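Local coordinates for protein pyocin S8 (Pseudomonas aeruginosa, PDB 6W0V) that acts as a protein antibiotic, its nuclease domain, the part described here, being an H-N-H DNase that is bound by a cognate immunity protein, at residues V5-Q11 against Y109-N113; A21-V27 against R115-M121; I29-I33 against V56-L62. The protein carries 1 engineered substitution. All coordinates share one frame. Residues are numbered along the deposited sequence.

Interaction 1 of 3, residues V5-Q11 against Y109-N113; sequences VATGNGQ and YDIDN
Ile111 (rotamer m,t), with its CA-to-CB bond toward segment 5-11, packs against the backbone of that segment: CD1 touches Ala6 CB at 3.9 Å and Gly8 O at 3.6 Å, while CG2 is 3.8 Å from Gly10 N. The two segments run in nearly the same direction (22° apart), pairing Ala6 with Tyr109, Thr7 with Asp110 and Gly8 with Ile111. A single beta bridge joins the extended Thr7 to Asp110: Thr7 N donates to Tyr109 O (3.0 Å) and Ile111 N to Thr7 O (2.6 Å). Thr7, in rotamer p, donates OG1 to Asp110 OD2 at 2.6 Å. From there 111-113 turns into a short 3-10 segment, closed by Asn113 N to Asp110 O (2.8 Å). This turn presents the Asp112 carboxylate to successive amides: OD2 accepts from Asn9 N (3.1 Å), OD1 weakly from Gly10 N (2.7 Å), and waters link OD1 to Gly10 O and Gln11 NE2. Gly8 and Gly10 suit this loop because both have positive phi, and a CB on Gly8 would clash with Asp112 OD2. Segment 109-113 belongs to the loop joining strands 95-98 and 114-117 of the beta-beta-alpha motif, so the arrangement ties the N-terminal loop to it. Ile111 continues onto Ala34 and Leu37 of helix 31-37, and Ala6 and Tyr109 rest on Phe48 and Trp45 of helix 45-57.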
loop_
_atom_site.group_PDB
_atom_site.type_symbol
_atom_site.label_atom_id
_atom_site.label_comp_id
_atom_site.label_asym_id
_atom_site.label_seq_id
_atom_site.Cartn_x
_atom_site.Cartn_y
_atom_site.Cartn_z
ATOM N N VAL A 5 9.802 -16.132 -15.262
ATOM C CA VAL A 5 10.835 -15.117 -15.547
ATOM C C VAL A 5 10.082 -13.910 -16.055
ATOM O O VAL A 5 9.265 -14.034 -16.948
ATOM C CB VAL A 5 11.849 -15.637 -16.572
ATOM C CG1 VAL A 5 12.839 -14.562 -16.979
ATOM C CG2 VAL A 5 12.561 -16.872 -16.050
ATOM N N ALA A 6 10.298 -12.773 -15.427
ATOM C CA ALA A 6 9.616 -11.557 -15.865
ATOM C C ALA A 6 10.178 -11.174 -17.218
ATOM O O ALA A 6 11.370 -11.348 -17.479
ATOM C CB ALA A 6 9.788 -10.454 -14.871
ATOM N N THR A 7 9.291 -10.691 -18.052
ATOM C CA THR A 7 9.639 -10.227 -19.396
ATOM C C THR A 7 8.972 -8.878 -19.565
ATOM O O THR A 7 7.988 -8.610 -18.851
ATOM C CB THR A 7 9.179 -11.264 -20.415
ATOM O OG1 THR A 7 7.761 -11.362 -20.292
ATOM C CG2 THR A 7 9.820 -12.618 -20.195
ATOM N N GLY A 8 9.501 -8.076 -20.471
ATOM C CA GLY A 8 8.843 -6.841 -20.901
ATOM C C GLY A 8 9.529 -5.633 -20.317
ATOM O O GLY A 8 10.403 -5.779 -19.440
ATOM N N ASN A 9 9.151 -4.473 -20.819
ATOM C CA ASN A 9 9.941 -3.240 -20.637
ATOM C C ASN A 9 9.159 -2.242 -19.806
ATOM O O ASN A 9 9.776 -1.272 -19.396
ATOM C CB ASN A 9 10.322 -2.640 -21.983
ATOM C CG ASN A 9 11.314 -3.516 -22.710
ATOM O OD1 ASN A 9 12.036 -4.286 -22.082
ATOM N ND2 ASN A 9 11.354 -3.395 -24.024
ATOM N N GLY A 10 7.868 -2.487 -19.585
ATOM C CA GLY A 10 6.967 -1.456 -19.054
ATOM C C GLY A 10 7.048 -0.213 -19.918
ATOM O O GLY A 10 7.420 -0.318 -21.100
ATOM N N GLN A 11 6.735 0.939 -19.345
ATOM C CA GLN A 11 6.633 2.206 -20.103
ATOM C C GLN A 11 7.432 3.274 -19.385
ATOM O O GLN A 11 7.570 3.229 -18.163
ATOM C CB GLN A 11 5.175 2.637 -20.238
ATOM C CG GLN A 11 4.309 1.610 -20.948
ATOM C CD GLN A 11 4.767 1.421 -22.368
ATOM O OE1 GLN A 11 5.197 2.366 -23.025
ATOM N NE2 GLN A 11 4.692 0.188 -22.838
ATOM N N TYR A 109 4.042 -12.965 -15.497
ATOM C CA TYR A 109 5.241 -12.152 -15.200
ATOM C C TYR A 109 5.632 -11.312 -16.403
ATOM O O TYR A 109 6.766 -10.805 -16.427
ATOM C CB TYR A 109 6.401 -13.035 -14.770
ATOM C CG TYR A 109 6.085 -13.927 -13.608
ATOM C CD1 TYR A 109 5.900 -13.402 -12.341
ATOM C CD2 TYR A 109 5.958 -15.292 -13.774
ATOM C CE1 TYR A 109 5.635 -14.223 -11.265
ATOM C CE2 TYR A 109 5.698 -16.130 -12.707
ATOM C CZ TYR A 109 5.535 -15.591 -11.447
ATOM O OH TYR A 109 5.269 -16.402 -10.390
ATOM N N ASP A 110 4.730 -11.153 -17.368
ATOM C CA ASP A 110 5.019 -10.196 -18.451
ATOM C C ASP A 110 4.632 -8.822 -17.930
ATOM O O ASP A 110 3.437 -8.534 -17.739
ATOM C CB ASP A 110 4.386 -10.495 -19.798
ATOM C CG ASP A 110 4.994 -9.544 -20.812
ATOM O OD1 ASP A 110 4.575 -8.398 -20.801
ATOM O OD2 ASP A 110 5.961 -9.931 -21.534
ATOM N N ILE A 111 5.663 -8.022 -17.736
ATOM C CA ILE A 111 5.551 -6.665 -17.161
ATOM C C ILE A 111 4.640 -5.826 -18.052
ATOM O O ILE A 111 3.911 -4.998 -17.531
ATOM C CB ILE A 111 6.953 -6.076 -17.003
ATOM C CG1 ILE A 111 7.757 -6.912 -16.004
ATOM C CG2 ILE A 111 6.883 -4.618 -16.595
ATOM C CD1 ILE A 111 9.232 -6.765 -16.152
ATOM N N ASP A 112 4.646 -6.056 -19.357
ATOM C CA ASP A 112 3.816 -5.256 -20.287
ATOM C C ASP A 112 2.363 -5.712 -20.193
ATOM O O ASP A 112 1.495 -5.016 -20.734
ATOM C CB ASP A 112 4.380 -5.333 -21.699
ATOM C CG ASP A 112 5.775 -4.747 -21.747
ATOM O OD1 ASP A 112 5.970 -3.690 -21.138
ATOM O OD2 ASP A 112 6.646 -5.352 -22.363
ATOM N N ASN A 113 2.111 -6.820 -19.503
ATOM C CA ASN A 113 0.737 -7.304 -19.239
ATOM C C ASN A 113 0.243 -6.757 -17.899
ATOM O O ASN A 113 -0.853 -7.145 -17.469
ATOM C CB ASN A 113 0.667 -8.826 -19.236
ATOM C CG ASN A 113 -0.762 -9.311 -19.262
ATOM O OD1 ASN A 113 -1.610 -8.705 -19.913
ATOM N ND2 ASN A 113 -1.036 -10.378 -18.534
HETATM O O HOH W 1 6.976 -1.874 -23.174
HETATM O O HOH W 2 4.048 -1.827 -20.615
#

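Interaction 2 of 3, residues A21-V27 against R115-M121; sequences ASQGDGV and RVMTPKM
In this backbone pairing, loop 21-27, leading into strand 27-28, meets strand 114-117 of the beta-beta-alpha (His-Me finger) motif, on the side away from strand 95-98, and follows it to the start of helix 119-122. Val27 and Val116 form an antiparallel hydrogen-bonded pair: Val27 N donates to Val116 O (2.8 Å), Val27 O accepts from Val116 N (2.7 Å), and Val27 CG2 lies 4.0 Å from Val116 CB. Thr118 N donates to Ala21 O (2.9 Å), and the small Ala21 fits close against the strand. Thr118, in rotamer p, is the helix N-cap; its OG1 accepts from Met121 N (3.3 Å) and also bonds Glu86. A type II' turn, Gln23 to Gly26, reverses the chain. Gly24 takes its positive phi, and a CB on Gly26 would clash with Val116 O. Arg115, m,m,m, curls back: NH1 donates to Gly26 O (3.2 Å), while Asp25 OD1, over the guanidinium face, makes a charge-only salt bridge to Arg115 NH1 at 3.5 Å.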
loop_
_atom_site.group_PDB
_atom_site.type_symbol
_atom_site.label_atom_id
_atom_site.label_comp_id
_atom_site.label_asym_id
_atom_site.label_seq_id
_atom_site.Cartn_x
_atom_site.Cartn_y
_atom_site.Cartn_z
ATOM N N ALA A 21 -3.487 5.419 -11.556
ATOM C CA ALA A 21 -3.891 4.073 -11.082
ATOM C C ALA A 21 -5.388 4.065 -10.769
ATOM O O ALA A 21 -5.990 2.984 -10.804
ATOM C CB ALA A 21 -3.083 3.648 -9.884
ATOM N N SER A 22 -5.960 5.238 -10.492
ATOM C CA SER A 22 -7.362 5.426 -10.055
ATOM C C SER A 22 -8.267 5.738 -11.248
ATOM O O SER A 22 -9.418 6.145 -11.016
ATOM C CB SER A 22 -7.428 6.529 -9.044
ATOM O OG SER A 22 -6.896 7.726 -9.590
ATOM N N GLN A 23 -7.785 5.535 -12.471
ATOM C CA GLN A 23 -8.558 5.869 -13.691
ATOM C C GLN A 23 -8.381 4.769 -14.729
ATOM O O GLN A 23 -7.266 4.233 -14.816
ATOM C CB GLN A 23 -8.084 7.195 -14.270
ATOM C CG GLN A 23 -8.461 8.388 -13.408
ATOM C CD GLN A 23 -7.262 9.264 -13.145
ATOM O OE1 GLN A 23 -6.576 9.115 -12.138
ATOM N NE2 GLN A 23 -6.983 10.163 -14.073
ATOM N N GLY A 24 -9.452 4.498 -15.478
ATOM C CA GLY A 24 -9.485 3.595 -16.643
ATOM C C GLY A 24 -8.671 2.335 -16.420
ATOM O O GLY A 24 -8.977 1.582 -15.478
ATOM N N ASP A 25 -7.643 2.131 -17.243
ATOM C CA ASP A 25 -6.862 0.868 -17.289
ATOM C C ASP A 25 -5.707 0.917 -16.285
ATOM O O ASP A 25 -4.876 0.011 -16.324
ATOM C CB ASP A 25 -6.334 0.597 -18.700
ATOM C CG ASP A 25 -5.470 1.715 -19.258
ATOM O OD1 ASP A 25 -4.876 1.505 -20.336
ATOM O OD2 ASP A 25 -5.413 2.788 -18.623
ATOM N N GLY A 26 -5.651 1.921 -15.407
ATOM C CA GLY A 26 -4.544 2.040 -14.444
ATOM C C GLY A 26 -3.299 2.520 -15.152
ATOM O O GLY A 26 -3.426 3.184 -16.194
ATOM N N VAL A 27 -2.130 2.216 -14.611
ATOM C CA VAL A 27 -0.871 2.779 -15.162
ATOM C C VAL A 27 0.049 1.625 -15.493
ATOM O O VAL A 27 0.061 0.609 -14.808
ATOM C CB VAL A 27 -0.213 3.787 -14.209
ATOM C CG1 VAL A 27 -1.095 5.010 -14.054
ATOM C CG2 VAL A 27 0.119 3.175 -12.858
ATOM N N ARG A 115 -0.724 -3.654 -15.167
ATOM C CA ARG A 115 -1.112 -2.263 -14.895
ATOM C C ARG A 115 -1.244 -2.147 -13.398
ATOM O O ARG A 115 -1.770 -3.068 -12.789
ATOM C CB ARG A 115 -2.461 -1.939 -15.525
ATOM C CG ARG A 115 -2.478 -2.136 -17.022
ATOM C CD ARG A 115 -1.457 -1.249 -17.653
ATOM N NE ARG A 115 -1.881 0.134 -17.748
ATOM C CZ ARG A 115 -1.490 0.925 -18.738
ATOM N NH1 ARG A 115 -1.867 2.189 -18.783
ATOM N NH2 ARG A 115 -0.716 0.441 -19.690
ATOM N N VAL A 116 -0.823 -1.036 -12.838
ATOM C CA VAL A 116 -1.142 -0.801 -11.415
ATOM C C VAL A 116 -2.457 -0.036 -11.372
ATOM O O VAL A 116 -2.648 0.903 -12.147
ATOM C CB VAL A 116 0.011 -0.123 -10.682
ATOM C CG1 VAL A 116 -0.381 0.170 -9.244
ATOM C CG2 VAL A 116 1.239 -1.003 -10.748
ATOM N N MET A 117 -3.350 -0.515 -10.525
ATOM C CA MET A 117 -4.717 0.014 -10.415
ATOM C C MET A 117 -5.031 0.153 -8.942
ATOM O O MET A 117 -4.532 -0.632 -8.143
ATOM C CB MET A 117 -5.719 -0.959 -11.024
ATOM C CG MET A 117 -5.467 -1.216 -12.468
ATOM S SD MET A 117 -6.790 -2.230 -13.059
ATOM C CE MET A 117 -6.699 -1.881 -14.812
ATOM N N THR A 118 -5.878 1.100 -8.612
ATOM C CA THR A 118 -6.510 1.091 -7.287
ATOM C C THR A 118 -7.521 -0.040 -7.283
ATOM O O THR A 118 -8.008 -0.445 -8.336
ATOM C CB THR A 118 -7.174 2.429 -7.015
ATOM O OG1 THR A 118 -8.192 2.562 -8.008
ATOM C CG2 THR A 118 -6.175 3.562 -7.059
ATOM N N PRO A 119 -7.862 -0.578 -6.102
ATOM C CA PRO A 119 -8.915 -1.581 -6.001
ATOM C C PRO A 119 -10.200 -1.115 -6.685
ATOM O O PRO A 119 -10.843 -1.913 -7.321
ATOM C CB PRO A 119 -9.097 -1.704 -4.492
ATOM C CG PRO A 119 -7.709 -1.460 -3.964
ATOM C CD PRO A 119 -7.179 -0.339 -4.826
ATOM N N LYS A 120 -10.541 0.161 -6.509
ATOM C CA LYS A 120 -11.780 0.749 -7.068
ATOM C C LYS A 120 -11.775 0.542 -8.581
ATOM O O LYS A 120 -12.807 0.126 -9.125
ATOM C CB LYS A 120 -11.876 2.233 -6.724
ATOM C CG LYS A 120 -13.151 2.911 -7.187
ATOM C CD LYS A 120 -13.120 4.408 -6.983
ATOM C CE LYS A 120 -14.131 5.142 -7.837
ATOM N NZ LYS A 120 -13.945 4.870 -9.284
ATOM N N MET A 121 -10.649 0.822 -9.233
ATOM C CA MET A 121 -10.526 0.629 -10.697
ATOM C C MET A 121 -10.429 -0.868 -10.986
ATOM O O MET A 121 -11.100 -1.337 -11.912
ATOM C CB MET A 121 -9.294 1.342 -11.258
ATOM C CG MET A 121 -9.503 2.829 -11.442
ATOM S SD MET A 121 -11.143 3.246 -12.107
ATOM C CE MET A 121 -11.206 2.190 -13.553
#

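Interaction 3 of 3, residues I29-I33 against V56-L62; sequences IPSQI and VANDPEL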
loop_
_atom_site.group_PDB
_atom_site.type_symbol
_atom_site.label_atom_id
_atom_site.label_comp_id
_atom_site.label_asym_id
_atom_site.label_seq_id
_atom_site.Cartn_x
_atom_site.Cartn_y
_atom_site.Cartn_z
ATOM N N ILE A 29 3.719 -0.337 -15.857
ATOM C CA ILE A 29 4.885 -0.512 -14.962
ATOM C C ILE A 29 5.968 0.407 -15.485
ATOM O O ILE A 29 6.268 0.405 -16.669
ATOM C CB ILE A 29 5.333 -1.979 -14.950
ATOM C CG1 ILE A 29 4.166 -2.909 -14.609
ATOM C CG2 ILE A 29 6.522 -2.170 -14.026
ATOM C CD1 ILE A 29 3.179 -2.340 -13.595
ATOM N N PRO A 30 6.561 1.254 -14.629
ATOM C CA PRO A 30 7.630 2.134 -15.070
ATOM C C PRO A 30 8.771 1.289 -15.635
ATOM O O PRO A 30 9.112 0.266 -15.056
ATOM C CB PRO A 30 8.052 2.873 -13.802
ATOM C CG PRO A 30 6.839 2.771 -12.908
ATOM C CD PRO A 30 6.240 1.415 -13.206
ATOM N N SER A 31 9.332 1.743 -16.744
ATOM C CA SER A 31 10.439 1.039 -17.425
ATOM C C SER A 31 11.582 0.770 -16.441
ATOM O O SER A 31 12.157 -0.320 -16.507
ATOM C CB SER A 31 10.885 1.796 -18.631
ATOM O OG SER A 31 11.251 3.117 -18.298
ATOM N N GLN A 32 11.882 1.701 -15.529
ATOM C CA GLN A 32 13.021 1.528 -14.589
ATOM C C GLN A 32 12.682 0.415 -13.592
ATOM O O GLN A 32 13.613 -0.190 -13.046
ATOM C CB GLN A 32 13.368 2.829 -13.869
ATOM C CG GLN A 32 12.302 3.304 -12.899
ATOM C CD GLN A 32 11.323 4.261 -13.527
ATOM O OE1 GLN A 32 10.898 4.092 -14.666
ATOM N NE2 GLN A 32 10.955 5.284 -12.773
ATOM N N ILE A 33 11.395 0.175 -13.348
ATOM C CA ILE A 33 10.933 -0.940 -12.476
ATOM C C ILE A 33 11.012 -2.226 -13.296
ATOM O O ILE A 33 11.566 -3.205 -12.793
ATOM C CB ILE A 33 9.526 -0.661 -11.923
ATOM C CG1 ILE A 33 9.533 0.598 -11.054
ATOM C CG2 ILE A 33 8.990 -1.857 -11.157
ATOM C CD1 ILE A 33 10.589 0.569 -9.978
ATOM N N VAL A 56 10.124 -0.343 -6.545
ATOM C CA VAL A 56 9.447 0.977 -6.512
ATOM C C VAL A 56 10.038 1.749 -5.338
ATOM O O VAL A 56 10.450 2.900 -5.535
ATOM C CB VAL A 56 7.924 0.838 -6.394
ATOM C CG1 VAL A 56 7.273 2.183 -6.135
ATOM C CG2 VAL A 56 7.327 0.190 -7.625
ATOM N N ALA A 57 10.097 1.124 -4.168
ATOM C CA ALA A 57 10.603 1.793 -2.946
ATOM C C ALA A 57 12.061 2.187 -3.167
ATOM O O ALA A 57 12.505 3.155 -2.577
ATOM C CB ALA A 57 10.468 0.900 -1.753
ATOM N N ASN A 58 12.779 1.442 -3.996
ATOM C CA ASN A 58 14.219 1.659 -4.240
ATOM C C ASN A 58 14.436 2.676 -5.359
ATOM O O ASN A 58 15.606 2.938 -5.685
ATOM C CB ASN A 58 14.916 0.356 -4.603
ATOM C CG ASN A 58 16.409 0.451 -4.403
ATOM O OD1 ASN A 58 17.182 -0.113 -5.167
ATOM N ND2 ASN A 58 16.819 1.189 -3.388
ATOM N N ASP A 59 13.354 3.193 -5.940
ATOM C CA ASP A 59 13.414 4.203 -7.019
ATOM C C ASP A 59 13.060 5.546 -6.404
ATOM O O ASP A 59 11.895 5.814 -6.127
ATOM C CB ASP A 59 12.485 3.888 -8.187
ATOM C CG ASP A 59 12.754 4.826 -9.342
ATOM O OD1 ASP A 59 12.537 6.036 -9.185
ATOM O OD2 ASP A 59 13.268 4.357 -10.343
ATOM N N PRO A 60 14.055 6.418 -6.164
ATOM C CA PRO A 60 13.783 7.700 -5.522
ATOM C C PRO A 60 12.621 8.475 -6.157
ATOM O O PRO A 60 11.811 9.027 -5.430
ATOM C CB PRO A 60 15.100 8.461 -5.710
ATOM C CG PRO A 60 16.143 7.369 -5.718
ATOM C CD PRO A 60 15.483 6.211 -6.438
ATOM N N GLU A 61 12.570 8.507 -7.487
ATOM C CA GLU A 61 11.609 9.335 -8.260
ATOM C C GLU A 61 10.209 8.717 -8.227
ATOM O O GLU A 61 9.243 9.440 -8.514
ATOM C CB GLU A 61 12.117 9.529 -9.688
ATOM C CG GLU A 61 13.304 10.473 -9.750
ATOM C CD GLU A 61 13.100 11.754 -8.958
ATOM O OE1 GLU A 61 14.011 12.135 -8.198
ATOM O OE2 GLU A 61 12.013 12.350 -9.085
ATOM N N LEU A 62 10.078 7.437 -7.894
ATOM C CA LEU A 62 8.737 6.837 -7.706
ATOM C C LEU A 62 8.372 6.871 -6.228
ATOM O O LEU A 62 7.220 7.198 -5.920
ATOM C CB LEU A 62 8.740 5.401 -8.220
ATOM C CG LEU A 62 8.954 5.269 -9.720
ATOM C CD1 LEU A 62 9.107 3.807 -10.093
ATOM C CD2 LEU A 62 7.806 5.895 -10.489
#
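Here the N-terminal turn of helix 31-37 packs into the short turn between helices 45-57 and 60-63 of the nuclease domain. Val56, on the last turn of the first helix, receives Ile33, whose CD1 lies 3.6 Å from Val56 N and 4.0 Å from Val56 CG2; two branched apolar side chains meet here. The chain then turns, with Asp59 N bonded to Val56 O at 2.9 Å. Asp59 is the N-cap of helix 60-63, a place for which its short carboxylate is well suited: OD1 accepts, weakly, from Glu61 N (3.0 Å) and Leu62 N (3.1 Å). The other oxygen, OD2, faces Gln32, taking a weak bond from NE2 at 3.5 Å and lying close to Gln32 CG at 2.9 Å, so this carboxylate both caps its own helix and meets the other one. Pro60, rigid and lacking an amide hydrogen, opens the helix. Leu62, the last residue of the segment, completes the apolar side of the contact. Pro30, the N-cap residue of helix 31-37, and Ile33 converge on its CD1 methyl, and Trp17 covers Pro30, Val56 and Leu62 in turn. Leu62 CD1 sits 3.4 Å from Ile33 CG1 and 3.8 Å from Pro30 CG.

In the fold
Interactions 1 and 2 cross along the chain: their first segments both pair with the C-terminal part, 109-121, and interaction 3 is nested inside the loops both close. Between centres, interactions 1 and 2 are about 17 Å apart, and interaction 3 lies about 14 Å from interaction 1 and 17 Å from interaction 2. It meets both through Ile29, whose CB packs on Ile111 CG2 (3.5 Å) and CD1 on Val116 CG2 (3.7 Å). Gln11 N probably hydrogen-bonds Ile29 O (2.8 Å), and Gln11 O Ser31 N (2.7 Å). Interaction 1 holds the loop leading into strand 114-117 and interaction 2 the strand itself; the asparagine of the H-N-H motif is probably Asn113.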